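PDB 5IB9: aminopeptidase from Aneurinibacillus sp. AM-1, which probably removes amino acids from the N-terminus of peptides as a zinc-dependent exopeptidase of the M28 family. Local coordinates for residues 284-289 with 354-359. Residues are numbered along the deposited sequence; the frame is centred on the assembly and turned at random.
Sequences ASLSED and LGIPAA. With ZN (zinc ion), chain G.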
loop_
_atom_site.group_PDB
_atom_site.type_symbol
_atom_site.label_atom_id
_atom_site.label_comp_id
_atom_site.label_asym_id
_atom_site.label_seq_id
_atom_site.Cartn_x
_atom_site.Cartn_y
_atom_site.Cartn_z
ATOM N N ALA A 284 -2.485 -5.229 -5.767
ATOM C CA ALA A 284 -3.139 -3.873 -5.613
ATOM C C ALA A 284 -3.099 -3.089 -6.892
ATOM O O ALA A 284 -3.847 -2.041 -6.973
ATOM C CB ALA A 284 -2.435 -3.104 -4.543
ATOM N N SER A 285 -2.344 -3.475 -7.892
ATOM C CA SER A 285 -2.363 -2.734 -9.182
ATOM C C SER A 285 -3.495 -3.145 -10.125
ATOM O O SER A 285 -3.639 -2.496 -11.200
ATOM C CB SER A 285 -1.006 -2.917 -9.918
ATOM O OG SER A 285 -0.934 -4.206 -10.544
ATOM N N LEU A 286 -4.150 -4.252 -9.877
ATOM C CA LEU A 286 -5.175 -4.779 -10.771
ATOM C C LEU A 286 -6.475 -3.974 -10.759
ATOM O O LEU A 286 -6.911 -3.544 -9.676
ATOM C CB LEU A 286 -5.488 -6.240 -10.405
ATOM C CG LEU A 286 -4.241 -7.171 -10.484
ATOM C CD1 LEU A 286 -4.622 -8.571 -10.022
ATOM C CD2 LEU A 286 -3.706 -7.136 -11.997
ATOM N N SER A 287 -7.076 -3.833 -11.946
ATOM C CA SER A 287 -8.413 -3.238 -11.952
ATOM C C SER A 287 -9.441 -4.260 -11.626
ATOM O O SER A 287 -9.181 -5.488 -11.609
ATOM C CB SER A 287 -8.671 -2.720 -13.320
ATOM O OG SER A 287 -8.836 -3.792 -14.293
ATOM N N GLU A 288 -10.688 -3.784 -11.361
ATOM C CA GLU A 288 -11.772 -4.707 -11.080
ATOM C C GLU A 288 -12.025 -5.648 -12.278
ATOM O O GLU A 288 -12.335 -6.830 -12.055
ATOM C CB GLU A 288 -13.068 -3.930 -10.664
ATOM C CG GLU A 288 -12.886 -3.361 -9.269
ATOM C CD GLU A 288 -14.156 -2.704 -8.626
ATOM O OE1 GLU A 288 -15.119 -2.465 -9.355
ATOM O OE2 GLU A 288 -14.178 -2.655 -7.377
ATOM N N ASP A 289 -11.937 -5.125 -13.526
ATOM C CA ASP A 289 -12.101 -5.973 -14.705
ATOM C C ASP A 289 -10.987 -7.038 -14.725
ATOM O O ASP A 289 -11.294 -8.212 -14.978
ATOM C CB ASP A 289 -12.181 -5.143 -15.969
ATOM C CG ASP A 289 -12.485 -5.976 -17.204
ATOM O OD1 ASP A 289 -13.544 -6.578 -17.143
ATOM O OD2 ASP A 289 -11.638 -6.000 -18.154
ATOM N N LEU A 354 -8.093 -11.542 -3.251
ATOM C CA LEU A 354 -8.986 -10.856 -4.204
ATOM C C LEU A 354 -10.125 -11.698 -4.738
ATOM O O LEU A 354 -10.853 -11.203 -5.598
ATOM C CB LEU A 354 -8.120 -10.336 -5.348
ATOM C CG LEU A 354 -7.120 -9.229 -5.005
ATOM C CD1 LEU A 354 -6.530 -8.819 -6.355
ATOM C CD2 LEU A 354 -7.828 -8.032 -4.368
ATOM N N GLY A 355 -10.267 -12.955 -4.258
ATOM C CA GLY A 355 -11.271 -13.815 -4.890
ATOM C C GLY A 355 -10.792 -14.610 -6.083
ATOM O O GLY A 355 -11.580 -15.307 -6.691
ATOM N N ILE A 356 -9.487 -14.525 -6.431
ATOM C CA ILE A 356 -9.039 -15.198 -7.644
ATOM C C ILE A 356 -8.648 -16.630 -7.241
ATOM O O ILE A 356 -7.986 -16.822 -6.240
ATOM C CB ILE A 356 -7.802 -14.480 -8.111
ATOM C CG1 ILE A 356 -8.162 -13.076 -8.604
ATOM C CG2 ILE A 356 -7.123 -15.280 -9.304
ATOM C CD1 ILE A 356 -6.958 -12.125 -8.961
ATOM N N PRO A 357 -9.107 -17.624 -8.024
ATOM C CA PRO A 357 -8.673 -19.023 -7.717
ATOM C C PRO A 357 -7.131 -19.149 -7.715
ATOM O O PRO A 357 -6.534 -18.695 -8.693
ATOM C CB PRO A 357 -9.324 -19.880 -8.854
ATOM C CG PRO A 357 -10.474 -19.008 -9.450
ATOM C CD PRO A 357 -9.893 -17.546 -9.272
ATOM N N ALA A 358 -6.469 -19.705 -6.728
ATOM C CA ALA A 358 -5.018 -19.610 -6.675
ATOM C C ALA A 358 -4.558 -20.855 -5.972
ATOM O O ALA A 358 -5.286 -21.369 -5.046
ATOM C CB ALA A 358 -4.568 -18.332 -5.862
ATOM N N ALA A 359 -3.380 -21.379 -6.305
ATOM C CA ALA A 359 -2.814 -22.483 -5.558
ATOM C C ALA A 359 -1.311 -22.403 -5.659
ATOM O O ALA A 359 -0.768 -21.991 -6.751
ATOM C CB ALA A 359 -3.286 -23.835 -6.217
HETATM ZN ZN ZN G . -15.546 -1.828 -6.358
HETATM O O HOH W 1 -17.308 -2.009 -7.164
HETATM O O HOH W 2 -16.181 -2.329 -3.984
HETATM O O HOH W 3 -15.601 -3.052 -4.813
HETATM O O HOH W 4 -17.367 -1.880 -5.348
#
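L286 meets L354 and I356 across two backbones that stay apart, with no hydrogen bond between them; the CA atoms of L286 and L354 are 9.7 Å from each other, so only side chains bridge the gap. Segment 284-289 leads as a loop into helix 288-293, with S287 at the N-cap; segment 354-359 follows helix 348-352, closes it with a Schellman motif at G355, whose phi is positive (88°), and then runs into strand 358-364.

The touching is done by methyl groups. CD1 of L286 lies 4.1 Å from CD1 of L354, the two side chains crossing at a slant, and the same L286 CD1 is 4.4 Å from CD1 of I356. In L286 the CG stands anti to the carbonyl carbon (chi1 -59°), and with chi2 near 180° its CD1 extends from the loop toward the other two residues. The contact is therefore light and purely apolar.

The E288 side chain leads elsewhere, to a zinc ion: OE2 of E288 binds the metal at 1.9 Å, while its OE1 accepts a hydrogen bond from a zinc-bound water. H204 of the second subunit binds the same ion, so the metal bridges the dimer.

I291 of helix 288-293 touches L286, L354 and I356, while F351 of helix 348-352 also packs on I356. Beyond them, P357 and A359 hydrogen-bond through their backbones to M297 in the parallel neighbouring strand 294-300. Within the M28 peptidase region, this apolar patch thus joins the exit of helix 348-352 and the start of helix 288-293 to the strand pair 294-300 and 358-364.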